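Local coordinates for protein putative hydrolase (Shewanella frigidimarina, PDB 3LHO) that probably acts as an iron-dependent dioxygenase of the 2-oxoadipate dioxygenase/decarboxylase family, with nickel held in its metal site in this crystal, at residues V6-F10 / Q91-F95; L9-L13 / F129-G133; K19-S23 / A215-V219; L44-N48 / Y152-V156; I179-N183 / L208-S212. All blocks are in the same frame, centred on the assembly; numbering follows the deposited sequence.

Interaction 1: V6-F10 / Q91-F95; sequences VNALF and QPKVF
Gln91 extends from the loop ahead of strand 93-99 to the first turn of helix 6-20, where its amide meets Val6 and Asn7. CB already points at the helix, and Gln91 CG comes within 4.1 Å of Val6 CG2. A bend at the next bond (chi2 -61°) brings the amide across the two methyls of Val6, with Gln91 OE1 3.6 Å from CG2. Gln91 OE1 accepts from a water at 2.7 Å, which makes a longer bond to Asn7 OD1. At the tip, Gln91 NE2 donates to Asn7 OD1 over 2.9 Å in a fairly straight bond (163°). Asn7 OD1 lies close to the plane of the Gln91 amide, whereas NE2 stands 38° above the carbonyl plane of Asn7.

One turn on, the contact becomes the packing of helix 6-20 on the mixed beta-sheet of this glyoxalase-clan fold, beside Phe61 of helix 54-62 and Ile42 of strand 39-47. Here Pro92 sets CG over a face of the Phe10 ring, 3.5 Å from its centroid, in a CH-pi contact. Val94 CG2 meets the same ring in its plane, at the edge, 3.8 Å from Phe10 CZ.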
# COMPACT_ATOMS: atom_id res chain seq x y z
N VAL A 6 -10.67 12.90 7.51
CA VAL A 6 -9.88 12.26 6.46
C VAL A 6 -8.44 12.73 6.52
O VAL A 6 -7.54 11.91 6.43
CB VAL A 6 -10.51 12.48 5.08
CG1 VAL A 6 -10.60 13.96 4.71
CG2 VAL A 6 -9.78 11.66 4.01
N ASN A 7 -8.21 14.02 6.79
CA ASN A 7 -6.84 14.50 6.88
C ASN A 7 -6.11 13.89 8.04
O ASN A 7 -4.98 13.49 7.89
CB ASN A 7 -6.77 16.03 6.90
CG ASN A 7 -7.21 16.62 5.60
OD1 ASN A 7 -6.76 16.20 4.53
ND2 ASN A 7 -8.13 17.57 5.66
N ALA A 8 -6.77 13.79 9.20
CA ALA A 8 -6.18 13.17 10.37
C ALA A 8 -5.82 11.70 10.13
O ALA A 8 -4.78 11.24 10.61
CB ALA A 8 -7.12 13.29 11.57
N LEU A 9 -6.66 10.95 9.40
CA LEU A 9 -6.39 9.54 9.11
C LEU A 9 -5.13 9.35 8.28
O LEU A 9 -4.25 8.58 8.64
CB LEU A 9 -7.60 8.87 8.43
CG LEU A 9 -7.48 7.41 7.98
CD1 LEU A 9 -6.99 6.51 9.13
CD2 LEU A 9 -8.79 6.92 7.44
N PHE A 10 -5.05 10.07 7.16
CA PHE A 10 -3.85 10.02 6.35
C PHE A 10 -2.59 10.58 7.04
O PHE A 10 -1.53 9.99 6.87
CB PHE A 10 -4.10 10.66 5.00
CG PHE A 10 -5.02 9.85 4.13
CD1 PHE A 10 -4.62 8.62 3.67
CD2 PHE A 10 -6.30 10.30 3.82
CE1 PHE A 10 -5.47 7.87 2.87
CE2 PHE A 10 -7.13 9.56 3.00
CZ PHE A 10 -6.73 8.34 2.54
N GLN A 91 -7.77 14.26 -2.06
CA GLN A 91 -7.60 13.09 -1.22
C GLN A 91 -7.17 11.91 -2.08
O GLN A 91 -7.55 11.80 -3.24
CB GLN A 91 -8.87 12.80 -0.40
CG GLN A 91 -9.28 13.92 0.58
CD GLN A 91 -8.24 14.20 1.62
OE1 GLN A 91 -7.40 13.36 1.93
NE2 GLN A 91 -8.28 15.39 2.17
N PRO A 92 -6.32 11.05 -1.52
CA PRO A 92 -5.88 9.93 -2.30
C PRO A 92 -6.99 8.92 -2.60
O PRO A 92 -7.91 8.74 -1.80
CB PRO A 92 -4.80 9.30 -1.39
CG PRO A 92 -5.08 9.79 -0.03
CD PRO A 92 -5.64 11.14 -0.21
N LYS A 93 -6.89 8.22 -3.72
CA LYS A 93 -7.62 7.01 -3.85
C LYS A 93 -7.09 5.99 -2.86
O LYS A 93 -5.93 6.02 -2.51
CB LYS A 93 -7.49 6.40 -5.28
CG LYS A 93 -7.96 7.32 -6.39
CD LYS A 93 -7.74 6.62 -7.72
CE LYS A 93 -7.71 7.57 -8.87
NZ LYS A 93 -6.42 8.32 -8.84
N VAL A 94 -7.94 5.07 -2.46
CA VAL A 94 -7.63 4.02 -1.52
C VAL A 94 -7.82 2.65 -2.20
O VAL A 94 -8.89 2.28 -2.64
CB VAL A 94 -8.47 4.16 -0.23
CG1 VAL A 94 -8.23 2.93 0.69
CG2 VAL A 94 -8.15 5.50 0.44
N PHE A 95 -6.71 1.95 -2.32
CA PHE A 95 -6.67 0.66 -2.93
C PHE A 95 -6.50 -0.38 -1.81
O PHE A 95 -5.53 -0.30 -1.02
CB PHE A 95 -5.49 0.59 -3.87
CG PHE A 95 -5.42 -0.66 -4.67
CD1 PHE A 95 -6.19 -0.82 -5.82
CD2 PHE A 95 -4.58 -1.71 -4.25
CE1 PHE A 95 -6.14 -2.02 -6.58
CE2 PHE A 95 -4.49 -2.89 -4.97
CZ PHE A 95 -5.28 -3.06 -6.16
O HOH W 1 -5.01 13.82 3.13

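Interaction 2: L9-L13 / F129-G133; sequences LFAAL and FIYSG
Leu9, Ala12 and Leu13 form one face of helix 6-20, and against it packs the loop joining helices 106-116 and 140-149, which presents Ile130 in a short 3-10 turn and Tyr131 beside it. Ile130 runs its CD1 between the two leucines, 3.7 Å from Leu9 CD1 and equally 3.7 Å from Leu13 CD1, crossing both side chains at about a right angle. Leu13 CD1 reaches further back into the loop, to 3.6 Å from the carbonyl oxygen of Ile130.

Tyr131 holds CG between its backbone N and carbonyl carbon (chi1 54°), and from there the ring stands up alongside the helix. One ring face looks onto the backbone of Ala12 and Leu13, with Ala12 O 4.1 Å above its plane. The methyl of Ala12 packs against the phenol end, CB lying 3.4 Å from Tyr131 CZ, while Leu9 CD1 approaches the ring edge. The hydroxyl is hydrogen-bonded to His3 NE2. Within the loop, Ser132 folds its OG back to donate to Phe129 O at 2.7 Å, and Ser132 and Gly133 form a classic beta bulge opposite Tyr161.

Phe61 of helix 54-62 touches both Leu9 and Ile130, Leu13 rests on Ile42 of strand 39-47, and Phe129 packs on Leu57 and His60, so the loop packs against both helices, near strand 39-47.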
# COMPACT_ATOMS: atom_id res chain seq x y z
N LEU A 9 -6.66 10.95 9.40
CA LEU A 9 -6.39 9.54 9.11
C LEU A 9 -5.13 9.35 8.28
O LEU A 9 -4.25 8.58 8.64
CB LEU A 9 -7.60 8.87 8.43
CG LEU A 9 -7.48 7.41 7.98
CD1 LEU A 9 -6.99 6.51 9.13
CD2 LEU A 9 -8.79 6.92 7.44
N PHE A 10 -5.05 10.07 7.16
CA PHE A 10 -3.85 10.02 6.35
C PHE A 10 -2.59 10.58 7.04
O PHE A 10 -1.53 9.99 6.87
CB PHE A 10 -4.10 10.66 5.00
CG PHE A 10 -5.02 9.85 4.13
CD1 PHE A 10 -4.62 8.62 3.67
CD2 PHE A 10 -6.30 10.30 3.82
CE1 PHE A 10 -5.47 7.87 2.87
CE2 PHE A 10 -7.13 9.56 3.00
CZ PHE A 10 -6.73 8.34 2.54
N ALA A 11 -2.73 11.62 7.86
CA ALA A 11 -1.60 12.09 8.67
C ALA A 11 -1.05 10.94 9.52
O ALA A 11 0.14 10.74 9.57
CB ALA A 11 -1.97 13.32 9.57
N ALA A 12 -1.94 10.22 10.20
CA ALA A 12 -1.53 9.17 11.12
C ALA A 12 -0.96 7.97 10.36
O ALA A 12 0.05 7.36 10.78
CB ALA A 12 -2.73 8.76 12.02
N LEU A 13 -1.56 7.65 9.22
CA LEU A 13 -1.06 6.58 8.40
C LEU A 13 0.35 6.89 7.86
O LEU A 13 1.21 6.01 7.80
CB LEU A 13 -2.02 6.29 7.22
CG LEU A 13 -1.85 5.00 6.44
CD1 LEU A 13 -2.31 3.72 7.21
CD2 LEU A 13 -2.61 5.09 5.10
N PHE A 129 -6.58 1.16 13.63
CA PHE A 129 -6.45 -0.20 13.11
C PHE A 129 -5.62 -0.31 11.82
O PHE A 129 -4.80 -1.23 11.69
CB PHE A 129 -7.80 -0.90 12.91
CG PHE A 129 -7.65 -2.32 12.32
CD1 PHE A 129 -7.00 -3.31 13.05
CD2 PHE A 129 -8.05 -2.62 11.03
CE1 PHE A 129 -6.80 -4.54 12.58
CE2 PHE A 129 -7.88 -3.87 10.53
CZ PHE A 129 -7.24 -4.85 11.28
N ILE A 130 -5.80 0.58 10.86
CA ILE A 130 -5.09 0.41 9.59
C ILE A 130 -3.58 0.74 9.69
O ILE A 130 -2.83 0.49 8.78
CB ILE A 130 -5.77 1.18 8.42
CG1 ILE A 130 -5.62 2.67 8.61
CG2 ILE A 130 -7.30 0.74 8.20
CD1 ILE A 130 -6.04 3.47 7.34
N TYR A 131 -3.15 1.32 10.82
CA TYR A 131 -1.72 1.50 11.11
C TYR A 131 -1.31 0.91 12.47
O TYR A 131 -0.39 1.41 13.12
CB TYR A 131 -1.29 2.97 10.98
CG TYR A 131 -2.11 3.96 11.80
CD1 TYR A 131 -3.31 4.49 11.29
CD2 TYR A 131 -1.72 4.33 13.11
CE1 TYR A 131 -4.08 5.34 12.02
CE2 TYR A 131 -2.51 5.22 13.87
CZ TYR A 131 -3.69 5.73 13.29
OH TYR A 131 -4.49 6.59 13.97
N SER A 132 -2.01 -0.16 12.88
CA SER A 132 -1.84 -0.77 14.23
C SER A 132 -0.66 -1.77 14.24
O SER A 132 -0.21 -2.22 15.28
CB SER A 132 -3.15 -1.51 14.66
OG SER A 132 -3.54 -2.53 13.68
N GLY A 133 -0.20 -2.19 13.07
CA GLY A 133 0.94 -3.15 13.00
C GLY A 133 0.57 -4.60 13.25
O GLY A 133 -0.54 -5.08 12.87

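Interaction 3: K19-S23 / A215-V219; sequences KMTPS and ADKVV
Asp216 points its carboxylate at Ser23 in the first turn of helix 22-32, just after helix 6-20 ends. The acid precedes strand 217-222 of a two-stranded antiparallel hairpin, so the contact ties that hairpin to the helix junction. Its CG stands opposite the carbonyl carbon, beside the backbone N (chi1 -71°), which turns the carboxylate to the helix start. Both oxygens are used, each on its syn side. Asp216 OD1 takes the hydroxyl of Ser23 at 2.6 Å from OG, and Asp216 OD2 takes the backbone N of Ser23 at 3.0 Å, 27° out of the carboxylate plane.

Pro22 and Asp216 run past each other in opposite directions, with Pro22 CD 3.3 Å from Asp216 OD2. Thr21 crosses the acid at about a right angle and offers its methyl, CG2 lying 3.4 Å from Asp216 OD2; its hydroxyl turns instead to Tyr17 O. The amino end of a helix would probably favour the negative charge held there. Putting an alanine in place of Asp216 would probably leave the N-H and hydroxyl of Ser23 without these acceptors and weaken the hold of the hairpin on the junction.

Farther along, Val218 CG1 packs 3.7 Å from the carbonyl O of Met20 (selenomethionine), which accepts from Ser231 OG. A water bridges the two backbones, donating to Met20 O at 3.0 Å and to Lys217 O at 2.7 Å.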
# COMPACT_ATOMS: atom_id res chain seq x y z
N LYS A 19 8.13 5.67 9.31
CA LYS A 19 8.96 4.91 10.21
C LYS A 19 9.56 3.70 9.53
O LYS A 19 10.69 3.36 9.83
CB LYS A 19 8.20 4.47 11.47
CG LYS A 19 7.70 5.60 12.32
CD LYS A 19 6.84 5.05 13.47
CE LYS A 19 6.22 6.15 14.28
NZ LYS A 19 5.32 5.55 15.31
N MSE A 20 8.80 3.04 8.66
CA MSE A 20 9.27 1.92 7.88
C MSE A 20 10.01 2.41 6.65
O MSE A 20 10.86 1.69 6.14
CB MSE A 20 8.11 1.08 7.31
CG MSE A 20 7.43 0.22 8.32
SE MSE A 20 6.10 -0.78 7.46
CE MSE A 20 4.83 0.63 7.09
N THR A 21 9.68 3.62 6.19
CA THR A 21 10.04 4.08 4.84
C THR A 21 10.67 5.50 4.89
O THR A 21 10.08 6.48 4.39
CB THR A 21 8.80 4.08 3.92
OG1 THR A 21 7.98 2.94 4.25
CG2 THR A 21 9.18 4.01 2.45
N PRO A 22 11.87 5.62 5.49
CA PRO A 22 12.53 6.92 5.59
C PRO A 22 12.74 7.61 4.25
O PRO A 22 12.69 8.84 4.19
CB PRO A 22 13.88 6.60 6.24
CG PRO A 22 14.06 5.14 6.13
CD PRO A 22 12.67 4.56 6.13
N SER A 23 12.91 6.82 3.19
CA SER A 23 13.04 7.38 1.85
C SER A 23 11.82 8.26 1.45
O SER A 23 11.99 9.29 0.81
CB SER A 23 13.21 6.28 0.82
OG SER A 23 14.43 5.60 1.01
N ALA A 215 12.67 -0.58 -2.01
CA ALA A 215 12.17 -0.63 -0.63
C ALA A 215 13.25 -0.33 0.38
O ALA A 215 14.43 -0.69 0.21
CB ALA A 215 11.48 -1.99 -0.34
N ASP A 216 12.88 0.39 1.44
CA ASP A 216 13.76 0.54 2.57
C ASP A 216 13.81 -0.80 3.33
O ASP A 216 13.19 -1.78 2.92
CB ASP A 216 13.28 1.68 3.47
CG ASP A 216 13.49 3.06 2.83
OD1 ASP A 216 14.59 3.32 2.30
OD2 ASP A 216 12.57 3.88 2.89
N LYS A 217 14.51 -0.82 4.46
CA LYS A 217 14.70 -2.05 5.23
C LYS A 217 14.23 -1.80 6.64
O LYS A 217 14.42 -0.69 7.15
CB LYS A 217 16.18 -2.45 5.23
CG LYS A 217 16.72 -2.83 3.84
CD LYS A 217 18.22 -3.20 3.86
CE LYS A 217 19.12 -1.98 3.99
NZ LYS A 217 20.53 -2.19 3.53
N VAL A 218 13.67 -2.82 7.29
CA VAL A 218 13.34 -2.73 8.72
C VAL A 218 13.67 -4.03 9.40
O VAL A 218 13.77 -5.05 8.74
CB VAL A 218 11.86 -2.44 8.99
CG1 VAL A 218 11.51 -1.03 8.57
CG2 VAL A 218 10.95 -3.49 8.31
N VAL A 219 13.82 -3.98 10.71
CA VAL A 219 14.05 -5.17 11.53
C VAL A 219 12.69 -5.67 12.03
O VAL A 219 11.90 -4.90 12.55
CB VAL A 219 15.01 -4.88 12.74
CG1 VAL A 219 15.18 -6.11 13.58
CG2 VAL A 219 16.35 -4.36 12.28
O HOH W 2 13.55 1.90 7.43

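Interaction 4: L44-N48 / Y152-V156; sequences LRTFN and YAAWV
Arg45 lays its extended side chain across one face of the Tyr152 ring, the two running past each other in opposite directions. The guanidinium lies flat on the ring, planes 16° apart and centres 4.6 Å apart, in an offset stack. Behind it, Arg45 CD makes a CH-pi contact over the same face, 4.0 Å from the Tyr152 ring centroid. With chi1 at -175°, Tyr152 swings its ring to the side opposite its own N, out from the helix, until the hydroxyl meets the strand. There Tyr152 OH accepts a somewhat bent hydrogen bond from Thr46 N at 3.1 Å and is also bonded to Ser97 OG of the adjoining strand, so the phenol is pinned at its far end while the arginine overlies its face.

Trp155 flanks the guanidinium from another direction. Its plane is steeply turned from that of the Arg45 group, and Trp155 CB lies at the edge of the guanidinium, 3.6 Å from Arg45 NH1; any cation-pi attraction to the indole is long and weak. Trp155 NE1 bonds to Ser231 O.

Phe47 and Val156 build the apolar part. The two side chains slide past each other, with Val156 CG1 3.6 Å from Phe47 CE2, and the other methyl, CG2, rests 3.7 Å from Arg45 CB. Ala153 meets the edge of the Phe47 ring.

The helix segment crosses the strand segment at 99°, their axes 8.8 Å apart. Leu44 and Thr46 turn the other way, to Leu57 of helix 54-62, giving a strand with a helix packed on each side, within the mixed sheet of this glyoxalase-clan fold; farther back the same strand carries the nickel ligand His41.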
# COMPACT_ATOMS: atom_id res chain seq x y z
N LEU A 44 -3.42 -0.81 0.87
CA LEU A 44 -3.49 -1.63 2.08
C LEU A 44 -3.73 -3.08 1.71
O LEU A 44 -4.25 -3.36 0.62
CB LEU A 44 -4.61 -1.12 3.00
CG LEU A 44 -4.62 0.34 3.40
CD1 LEU A 44 -5.96 0.64 4.16
CD2 LEU A 44 -3.42 0.71 4.31
N ARG A 45 -3.36 -4.00 2.60
CA ARG A 45 -3.42 -5.44 2.32
C ARG A 45 -4.07 -6.17 3.47
O ARG A 45 -3.95 -5.75 4.59
CB ARG A 45 -2.00 -5.97 2.25
CG ARG A 45 -1.21 -5.41 1.07
CD ARG A 45 0.15 -6.00 1.05
NE ARG A 45 0.79 -5.77 -0.23
CZ ARG A 45 1.95 -6.28 -0.63
NH1 ARG A 45 2.65 -7.07 0.16
NH2 ARG A 45 2.41 -5.99 -1.85
N THR A 46 -4.70 -7.30 3.21
CA THR A 46 -5.24 -8.13 4.31
C THR A 46 -5.51 -9.52 3.75
O THR A 46 -5.08 -9.82 2.61
CB THR A 46 -6.49 -7.52 4.95
OG1 THR A 46 -6.80 -8.22 6.18
CG2 THR A 46 -7.68 -7.57 4.00
N PHE A 47 -6.14 -10.38 4.56
CA PHE A 47 -6.60 -11.71 4.11
C PHE A 47 -8.11 -11.78 4.06
O PHE A 47 -8.78 -11.04 4.76
CB PHE A 47 -6.11 -12.78 5.09
CG PHE A 47 -4.62 -12.79 5.29
CD1 PHE A 47 -3.79 -13.31 4.35
CD2 PHE A 47 -4.07 -12.29 6.45
CE1 PHE A 47 -2.42 -13.34 4.54
CE2 PHE A 47 -2.71 -12.31 6.64
CZ PHE A 47 -1.89 -12.83 5.67
N ASN A 48 -8.66 -12.71 3.27
CA ASN A 48 -10.12 -12.88 3.21
C ASN A 48 -10.70 -13.69 4.41
O ASN A 48 -11.50 -14.62 4.27
CB ASN A 48 -10.50 -13.50 1.86
CG ASN A 48 -10.08 -14.95 1.79
OD1 ASN A 48 -9.17 -15.39 2.52
ND2 ASN A 48 -10.78 -15.71 0.98
N TYR A 152 3.26 -11.65 -0.69
CA TYR A 152 2.18 -10.84 -0.10
C TYR A 152 1.83 -11.30 1.30
O TYR A 152 1.85 -10.48 2.26
CB TYR A 152 0.97 -10.95 -1.03
CG TYR A 152 -0.24 -10.10 -0.68
CD1 TYR A 152 -1.04 -10.42 0.44
CD2 TYR A 152 -0.63 -9.04 -1.51
CE1 TYR A 152 -2.21 -9.68 0.72
CE2 TYR A 152 -1.76 -8.28 -1.20
CZ TYR A 152 -2.55 -8.61 -0.06
OH TYR A 152 -3.71 -7.88 0.29
N ALA A 153 1.52 -12.60 1.43
CA ALA A 153 1.21 -13.18 2.75
C ALA A 153 2.34 -12.96 3.74
O ALA A 153 2.10 -12.57 4.91
CB ALA A 153 0.90 -14.71 2.61
N ALA A 154 3.58 -13.17 3.29
CA ALA A 154 4.74 -13.02 4.22
C ALA A 154 4.91 -11.58 4.73
O ALA A 154 5.15 -11.32 5.95
CB ALA A 154 6.04 -13.49 3.51
N TRP A 155 4.70 -10.63 3.82
CA TRP A 155 4.76 -9.22 4.14
C TRP A 155 3.73 -8.88 5.19
O TRP A 155 4.06 -8.24 6.17
CB TRP A 155 4.54 -8.34 2.89
CG TRP A 155 4.83 -6.89 3.12
CD1 TRP A 155 6.02 -6.24 2.91
CD2 TRP A 155 3.91 -5.90 3.62
NE1 TRP A 155 5.90 -4.92 3.25
CE2 TRP A 155 4.61 -4.67 3.67
CE3 TRP A 155 2.53 -5.92 3.97
CZ2 TRP A 155 4.00 -3.48 4.11
CZ3 TRP A 155 1.93 -4.75 4.39
CH2 TRP A 155 2.66 -3.54 4.45
N VAL A 156 2.50 -9.31 4.98
CA VAL A 156 1.45 -9.02 5.97
C VAL A 156 1.78 -9.72 7.29
O VAL A 156 1.67 -9.10 8.35
CB VAL A 156 0.05 -9.43 5.51
CG1 VAL A 156 -0.92 -9.19 6.65
CG2 VAL A 156 -0.38 -8.65 4.30

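Interaction 5: I179-N183 / L208-S212; sequences IEDVN and LEQSS
Ile179 drives its CD1 against the backbone of strand 208-212, 3.5 Å from Gln210 C and as near to Ser211 N. Ile179 swings CG1 opposite its own N (chi1 -169°), toward the strand, and leaves CG2 3.7 Å from Glu209 OE1. A turn later Asn183 OD1 accepts the hydroxyl of Ser211, 2.9 Å from OG, in the carbonyl plane and on a lone pair. With an alanine in place of Asn183, the buried Ser211 hydroxyl would probably lose this acceptor, and a gap would open beside its CB. Here the helix segment runs nearly parallel to the edge strand of the mixed sheet.

The other end is looser and wet. Glu180 and Glu209 bring OE2 to OE2 at 4.0 Å, their carboxylates steeply inclined, and two waters fill in between. One takes the N-H of Ile179 at 2.9 Å and lies 2.6 Å from Glu209 OE1; the second links Glu180 OE1 with Glu209 OE2. Tyr240 OH is hydrogen-bonded to Glu209 OE1, and Arg178 makes a long, weak ion pair with Glu180. Two like charges this close probably depend on such waters and neighbours, and may hold a proton more readily than isolated acids.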
# COMPACT_ATOMS: atom_id res chain seq x y z
N ILE A 179 6.92 11.58 -15.81
CA ILE A 179 7.47 10.61 -14.86
C ILE A 179 9.00 10.47 -15.03
O ILE A 179 9.75 10.41 -14.03
CB ILE A 179 6.72 9.20 -14.91
CG1 ILE A 179 7.14 8.31 -13.73
CG2 ILE A 179 6.96 8.46 -16.26
CD1 ILE A 179 6.15 7.21 -13.32
N GLU A 180 9.47 10.48 -16.28
CA GLU A 180 10.92 10.43 -16.56
C GLU A 180 11.67 11.56 -15.88
O GLU A 180 12.77 11.38 -15.42
CB GLU A 180 11.23 10.43 -18.06
CG GLU A 180 10.69 9.21 -18.80
CD GLU A 180 9.22 9.34 -19.21
OE1 GLU A 180 8.54 10.33 -18.83
OE2 GLU A 180 8.74 8.45 -19.93
N ASP A 181 11.06 12.74 -15.81
CA ASP A 181 11.72 13.88 -15.20
C ASP A 181 11.72 13.75 -13.69
O ASP A 181 12.69 14.12 -13.04
CB ASP A 181 11.06 15.18 -15.64
CG ASP A 181 11.23 15.42 -17.13
OD1 ASP A 181 12.36 15.21 -17.63
OD2 ASP A 181 10.25 15.77 -17.80
N VAL A 182 10.65 13.22 -13.12
CA VAL A 182 10.64 12.96 -11.66
C VAL A 182 11.71 11.93 -11.31
O VAL A 182 12.47 12.07 -10.35
CB VAL A 182 9.27 12.45 -11.19
CG1 VAL A 182 9.30 12.03 -9.70
CG2 VAL A 182 8.20 13.53 -11.46
N ASN A 183 11.76 10.87 -12.11
CA ASN A 183 12.75 9.80 -11.91
C ASN A 183 14.17 10.33 -11.96
O ASN A 183 15.02 9.93 -11.14
CB ASN A 183 12.54 8.66 -12.93
CG ASN A 183 11.37 7.76 -12.57
OD1 ASN A 183 10.76 7.90 -11.51
ND2 ASN A 183 11.06 6.79 -13.46
N LEU A 208 -1.51 4.96 -17.89
CA LEU A 208 -0.95 4.91 -16.54
C LEU A 208 0.55 4.63 -16.61
O LEU A 208 0.99 3.71 -17.29
CB LEU A 208 -1.65 3.84 -15.68
CG LEU A 208 -1.13 3.64 -14.24
CD1 LEU A 208 -1.33 4.92 -13.47
CD2 LEU A 208 -1.84 2.47 -13.51
N GLU A 209 1.33 5.44 -15.89
CA GLU A 209 2.76 5.20 -15.75
C GLU A 209 3.10 5.22 -14.29
O GLU A 209 2.65 6.11 -13.58
CB GLU A 209 3.58 6.27 -16.45
CG GLU A 209 3.51 6.25 -17.96
CD GLU A 209 4.10 7.52 -18.59
OE1 GLU A 209 3.77 8.64 -18.15
OE2 GLU A 209 4.91 7.40 -19.52
N GLN A 210 3.91 4.27 -13.83
CA GLN A 210 4.31 4.21 -12.42
C GLN A 210 5.79 3.92 -12.30
O GLN A 210 6.38 3.29 -13.18
CB GLN A 210 3.49 3.17 -11.65
CG GLN A 210 2.00 3.48 -11.53
CD GLN A 210 1.22 2.44 -10.72
OE1 GLN A 210 1.02 1.33 -11.16
NE2 GLN A 210 0.78 2.82 -9.53
N SER A 211 6.37 4.41 -11.22
CA SER A 211 7.75 4.12 -10.87
C SER A 211 7.81 4.08 -9.36
O SER A 211 6.84 4.47 -8.70
CB SER A 211 8.67 5.23 -11.42
OG SER A 211 8.42 6.44 -10.74
N SER A 212 8.90 3.55 -8.81
CA SER A 212 9.07 3.45 -7.36
C SER A 212 10.52 3.43 -6.94
O SER A 212 11.40 3.02 -7.68
CB SER A 212 8.37 2.20 -6.77
OG SER A 212 8.74 1.00 -7.43
O HOH W 3 5.35 10.74 -18.15
O HOH W 4 6.38 9.82 -20.43

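Overall arrangement
Interactions 1 and 2 share Leu9 and Phe10 on helix 6-20, with centres about 10 Å apart, and interaction 3 uses the far end of the same helix, about 21 Å from the centre of interaction 1. Interactions 1, 4 and 5 all reach the seven-stranded mixed sheet: strands 93-99 and 39-47 adjoin, probably hydrogen-bonded through Phe95 O and Leu44 N, while strand 208-212 forms an edge. Along the chain, interactions 4 and 5 are nested within the long loop closed by interaction 3, and interaction 5 opens after interactions 1, 2 and 4 have closed. Helices and hairpin are thus gathered round the sheet whose strands supply the nickel ligands His41, His165 and Glu235.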